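Local coordinates for pheromome Binding Protein (PDB 6VQ5) that probably binds odorants and pheromones, as other members of the insect pheromone-binding and general odorant-binding protein family do, and carries them to their receptors, at residues A[14-19]-A[28-33]; A[50-55]-A[109-114]. One frame throughout, in Å; residues are numbered along the deposited sequence.

Contact 1: residues A[14-19]-A[28-33]; sequences KVLEEC and SIINDL
L16 meets I29, I30 and L33 across two neighbouring helices. All the contacts are apolar. No hydrogen bond joins the segments. L16 is the sole residue of 14-19 that touches 28-33, and both its methyl branches take part. CD1 meets L33 tip to tip, with L16 CD1 3.7 Å from L33 CD1. The same branch approaches I29 more loosely, with L16 CD1 4.4 Å from I29 CG1. The other branch, L16 CD2, lies 3.5 Å from I30 CD1. The L16 and I30 side chains cross obliquely there. L16 CD2 also lies 3.9 Å from L33 CD1, so that one methyl group of L33 faces both branches of L16. L16 is extended, with CG anti to the backbone N (chi1 -180°), and this sends both methyl groups across to the second helix. I30 points its CB bond to one side, but its CD1 end swings back to L16. L16 and I29 are buried. I30 is exposed and forms the outer edge of the contact.

The polar and covalent links turn elsewhere. E17 pairs with K20 in a salt bridge within its own helix. E18 pairs with K58 of helix 46-58. C19 forms a disulfide with C54 of that same helix, and V15 packs on M55 there.

The two segment axes approach to 11.7 Å at an angle of 132° between their directions. The chain therefore turns back on itself between helix 13-23 and helix 28-37, in a splayed alpha-helical hairpin. Only 149 Å² is buried, and from 14-19 the contact rests on one leucine. Such a pair of N-terminal helices, tied to the next helix by a disulfide, belongs to the all-helical insect odorant-binding protein fold.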
loop_
_atom_site.group_PDB
_atom_site.type_symbol
_atom_site.label_atom_id
_atom_site.label_comp_id
_atom_site.label_asym_id
_atom_site.label_seq_id
_atom_site.Cartn_x
_atom_site.Cartn_y
_atom_site.Cartn_z
ATOM N N LYS A 14 4.227 11.894 -7.646
ATOM C CA LYS A 14 3.273 13.033 -7.546
ATOM C C LYS A 14 2.444 12.847 -6.274
ATOM O O LYS A 14 2.322 13.798 -5.473
ATOM C CB LYS A 14 2.344 13.120 -8.765
ATOM C CG LYS A 14 3.068 13.157 -10.102
ATOM C CD LYS A 14 2.286 13.765 -11.246
ATOM C CE LYS A 14 3.206 14.266 -12.337
ATOM N NZ LYS A 14 2.498 14.383 -13.632
ATOM N N VAL A 15 1.898 11.652 -6.102
ATOM C CA VAL A 15 0.930 11.353 -5.016
ATOM C C VAL A 15 1.693 11.299 -3.684
ATOM O O VAL A 15 1.156 11.843 -2.693
ATOM C CB VAL A 15 0.142 10.077 -5.361
ATOM C CG1 VAL A 15 -0.294 9.297 -4.143
ATOM C CG2 VAL A 15 -1.053 10.416 -6.223
ATOM N N LEU A 16 2.904 10.734 -3.672
ATOM C CA LEU A 16 3.797 10.722 -2.476
ATOM C C LEU A 16 4.138 12.163 -2.056
ATOM O O LEU A 16 3.994 12.476 -0.860
ATOM C CB LEU A 16 5.074 9.920 -2.766
ATOM C CG LEU A 16 6.072 9.824 -1.609
ATOM C CD1 LEU A 16 5.373 9.449 -0.312
ATOM C CD2 LEU A 16 7.181 8.821 -1.893
ATOM N N GLU A 17 4.601 12.991 -3.002
ATOM C CA GLU A 17 4.997 14.407 -2.777
ATOM C C GLU A 17 3.800 15.207 -2.270
ATOM O O GLU A 17 3.994 16.052 -1.375
ATOM C CB GLU A 17 5.552 15.023 -4.056
ATOM C CG GLU A 17 6.983 14.618 -4.357
ATOM C CD GLU A 17 7.970 14.786 -3.216
ATOM O OE1 GLU A 17 8.232 15.913 -2.814
ATOM O OE2 GLU A 17 8.458 13.784 -2.713
ATOM N N GLU A 18 2.616 14.986 -2.835
ATOM C CA GLU A 18 1.393 15.701 -2.390
ATOM C C GLU A 18 1.150 15.327 -0.933
ATOM O O GLU A 18 1.060 16.248 -0.106
ATOM C CB GLU A 18 0.180 15.365 -3.258
ATOM C CG GLU A 18 0.186 16.079 -4.592
ATOM C CD GLU A 18 -1.043 15.811 -5.438
ATOM O OE1 GLU A 18 -1.841 14.932 -5.075
ATOM O OE2 GLU A 18 -1.233 16.528 -6.441
ATOM N N CYS A 19 1.103 14.027 -0.642
ATOM C CA CYS A 19 0.815 13.487 0.708
ATOM C C CYS A 19 1.843 14.000 1.709
ATOM O O CYS A 19 1.451 14.256 2.867
ATOM C CB CYS A 19 0.761 11.970 0.668
ATOM S SG CYS A 19 -0.735 11.419 -0.189
ATOM N N SER A 28 12.319 11.358 5.680
ATOM C CA SER A 28 12.445 9.959 6.152
ATOM C C SER A 28 11.327 9.072 5.562
ATOM O O SER A 28 11.588 7.859 5.403
ATOM C CB SER A 28 12.553 9.897 7.646
ATOM O OG SER A 28 11.322 10.243 8.258
ATOM N N ILE A 29 10.155 9.606 5.201
ATOM C CA ILE A 29 9.039 8.780 4.643
ATOM C C ILE A 29 9.564 8.007 3.419
ATOM O O ILE A 29 9.063 6.896 3.117
ATOM C CB ILE A 29 7.792 9.644 4.324
ATOM C CG1 ILE A 29 6.570 8.810 3.925
ATOM C CG2 ILE A 29 8.077 10.672 3.237
ATOM C CD1 ILE A 29 6.228 7.693 4.869
ATOM N N ILE A 30 10.543 8.563 2.712
ATOM C CA ILE A 30 11.195 7.891 1.550
ATOM C C ILE A 30 11.943 6.654 2.084
ATOM O O ILE A 30 11.754 5.520 1.551
ATOM C CB ILE A 30 12.138 8.879 0.844
ATOM C CG1 ILE A 30 11.421 10.158 0.381
ATOM C CG2 ILE A 30 12.883 8.210 -0.277
ATOM C CD1 ILE A 30 10.081 9.963 -0.342
ATOM N N ASN A 31 12.764 6.869 3.115
ATOM C CA ASN A 31 13.547 5.819 3.800
ATOM C C ASN A 31 12.560 4.731 4.225
ATOM O O ASN A 31 12.835 3.557 3.882
ATOM C CB ASN A 31 14.405 6.418 4.910
ATOM C CG ASN A 31 15.286 7.527 4.387
ATOM O OD1 ASN A 31 16.308 7.275 3.765
ATOM N ND2 ASN A 31 14.874 8.766 4.557
ATOM N N ASP A 32 11.422 5.099 4.826
ATOM C CA ASP A 32 10.415 4.125 5.320
ATOM C C ASP A 32 9.818 3.325 4.159
ATOM O O ASP A 32 9.684 2.107 4.292
ATOM C CB ASP A 32 9.309 4.786 6.131
ATOM C CG ASP A 32 9.807 5.367 7.436
ATOM O OD1 ASP A 32 10.921 5.047 7.815
ATOM O OD2 ASP A 32 9.093 6.171 8.036
ATOM N N LEU A 33 9.453 3.956 3.054
ATOM C CA LEU A 33 8.772 3.220 1.961
ATOM C C LEU A 33 9.769 2.286 1.272
ATOM O O LEU A 33 9.365 1.170 0.893
ATOM C CB LEU A 33 8.092 4.208 1.014
ATOM C CG LEU A 33 6.877 4.902 1.632
ATOM C CD1 LEU A 33 6.350 5.992 0.705
ATOM C CD2 LEU A 33 5.762 3.913 1.958
#

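Contact 2: residues A[50-55]-A[109-114]; sequences CAIVCM and MKALEI
A111 faces V53 and I52 with its single methyl group. The tight part is the V53 side, where A111 CB lies 3.4 Å from V53 CG2. These two residues also bring the backbones nearest, with V53 CA 6.2 Å from A111 CA. Alanine is small, so the helices can come this close. The valine torsion selects the branch: CG1 stands anti to the backbone N (chi1 170°). CG2 therefore sits beside the backbone N, anti to the carbonyl carbon, and meets A111.

The I52 side is looser. Its CB bond points toward the other helix, yet I52 CG2 is still 4.3 Å from A111 CB. L112 packs instead on V48, just before this segment in helix 46-58. I52, V53 and A111 are all partly exposed, and this is a surface contact of 159 Å² without a hydrogen bond between the segments. The end of K110 leads away from 50-55, and both K110 and E113 touch I104. E113 also pairs with K116 in a salt bridge of its own helix.

The firm tie is covalent. C50 turns its CB bond away from 109-114, but its sulfur bonds to C108, one residue ahead of that segment. This disulfide holds helix 46-58 beside helix 107-121. A disulfide joining these two helices is one of the three in the six-cysteine insect odorant-binding protein fold.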
loop_
_atom_site.group_PDB
_atom_site.type_symbol
_atom_site.label_atom_id
_atom_site.label_comp_id
_atom_site.label_asym_id
_atom_site.label_seq_id
_atom_site.Cartn_x
_atom_site.Cartn_y
_atom_site.Cartn_z
ATOM N N CYS A 50 -0.548 6.532 7.647
ATOM C CA CYS A 50 -1.290 7.749 7.215
ATOM C C CYS A 50 -0.849 8.124 5.779
ATOM O O CYS A 50 -1.718 8.442 4.946
ATOM C CB CYS A 50 -1.132 8.879 8.235
ATOM S SG CYS A 50 -1.736 8.507 9.920
ATOM N N ALA A 51 0.436 8.024 5.458
ATOM C CA ALA A 51 0.966 8.277 4.098
ATOM C C ALA A 51 0.278 7.354 3.082
ATOM O O ALA A 51 -0.064 7.817 1.968
ATOM C CB ALA A 51 2.464 8.103 4.081
ATOM N N ILE A 52 0.059 6.093 3.449
ATOM C CA ILE A 52 -0.460 5.035 2.527
ATOM C C ILE A 52 -1.970 5.237 2.337
ATOM O O ILE A 52 -2.468 5.031 1.205
ATOM C CB ILE A 52 -0.104 3.628 3.045
ATOM C CG1 ILE A 52 1.403 3.376 2.975
ATOM C CG2 ILE A 52 -0.864 2.570 2.273
ATOM C CD1 ILE A 52 1.891 2.278 3.882
ATOM N N VAL A 53 -2.672 5.648 3.394
ATOM C CA VAL A 53 -4.106 6.053 3.299
ATOM C C VAL A 53 -4.195 7.228 2.324
ATOM O O VAL A 53 -4.942 7.116 1.343
ATOM C CB VAL A 53 -4.696 6.396 4.679
ATOM C CG1 VAL A 53 -6.066 7.051 4.581
ATOM C CG2 VAL A 53 -4.754 5.149 5.543
ATOM N N CYS A 54 -3.429 8.290 2.582
ATOM C CA CYS A 54 -3.392 9.525 1.754
ATOM C C CYS A 54 -3.158 9.164 0.283
ATOM O O CYS A 54 -3.905 9.669 -0.575
ATOM C CB CYS A 54 -2.317 10.498 2.220
ATOM S SG CYS A 54 -2.206 11.941 1.133
ATOM N N MET A 55 -2.155 8.334 0.005
ATOM C CA MET A 55 -1.774 7.978 -1.384
ATOM C C MET A 55 -2.889 7.127 -1.997
ATOM O O MET A 55 -3.228 7.371 -3.172
ATOM C CB MET A 55 -0.436 7.233 -1.447
ATOM C CG MET A 55 0.776 8.095 -1.108
ATOM S SD MET A 55 2.292 7.083 -0.939
ATOM C CE MET A 55 2.444 6.472 -2.617
ATOM N N MET A 109 -3.167 2.704 11.060
ATOM C CA MET A 109 -2.577 1.408 11.482
ATOM C C MET A 109 -3.124 0.293 10.593
ATOM O O MET A 109 -2.317 -0.557 10.167
ATOM C CB MET A 109 -2.859 1.113 12.956
ATOM C CG MET A 109 -2.055 2.019 13.909
ATOM S SD MET A 109 -0.222 1.866 13.731
ATOM C CE MET A 109 -0.016 0.134 14.145
ATOM N N LYS A 110 -4.422 0.336 10.276
ATOM C CA LYS A 110 -5.084 -0.647 9.380
ATOM C C LYS A 110 -4.347 -0.693 8.034
ATOM O O LYS A 110 -4.105 -1.816 7.527
ATOM C CB LYS A 110 -6.555 -0.300 9.169
ATOM C CG LYS A 110 -7.340 -1.375 8.433
ATOM C CD LYS A 110 -8.841 -1.188 8.411
ATOM C CE LYS A 110 -9.374 -0.930 7.018
ATOM N NZ LYS A 110 -10.824 -1.224 6.927
ATOM N N ALA A 111 -3.990 0.468 7.472
ATOM C CA ALA A 111 -3.334 0.577 6.148
ATOM C C ALA A 111 -1.897 0.053 6.234
ATOM O O ALA A 111 -1.440 -0.641 5.295
ATOM C CB ALA A 111 -3.386 2.003 5.659
ATOM N N LEU A 112 -1.187 0.379 7.310
ATOM C CA LEU A 112 0.205 -0.105 7.490
ATOM C C LEU A 112 0.185 -1.639 7.527
ATOM O O LEU A 112 0.966 -2.259 6.785
ATOM C CB LEU A 112 0.807 0.484 8.767
ATOM C CG LEU A 112 2.260 0.114 9.026
ATOM C CD1 LEU A 112 3.107 0.471 7.825
ATOM C CD2 LEU A 112 2.779 0.786 10.277
ATOM N N GLU A 113 -0.714 -2.220 8.326
ATOM C CA GLU A 113 -0.836 -3.685 8.497
ATOM C C GLU A 113 -1.231 -4.335 7.163
ATOM O O GLU A 113 -0.573 -5.311 6.755
ATOM C CB GLU A 113 -1.813 -3.994 9.638
ATOM C CG GLU A 113 -1.252 -3.672 11.018
ATOM C CD GLU A 113 0.177 -4.162 11.230
ATOM O OE1 GLU A 113 0.398 -5.410 11.062
ATOM O OE2 GLU A 113 1.076 -3.314 11.544
ATOM N N ILE A 114 -2.248 -3.825 6.478
ATOM C CA ILE A 114 -2.644 -4.389 5.152
ATOM C C ILE A 114 -1.435 -4.307 4.214
ATOM O O ILE A 114 -1.181 -5.300 3.518
ATOM C CB ILE A 114 -3.902 -3.701 4.576
ATOM C CG1 ILE A 114 -5.139 -4.007 5.425
ATOM C CG2 ILE A 114 -4.122 -4.082 3.118
ATOM C CD1 ILE A 114 -6.291 -3.057 5.205
#

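In the fold
The two contacts come in series along the chain: contact 1 closes before contact 2 opens. Their centres are about 12 Å apart. Contact 1 joins helices 13-23 and 28-37 at the N-terminal end, its centre about 12 Å from the centre of the chain. Contact 2 joins helices 46-58 and 107-121. Its centre is nearer the chain centre, about 7 Å away, though none of its touching residues is buried. Helix 46-58 connects them. It takes the C19-C54 disulfide from contact 1, and the I29 side chain packs on A51. With C50-C108 and C97-C117, this makes the family's three-disulfide framework, which ties the helices to one another; C50-C108 spans the longest separation.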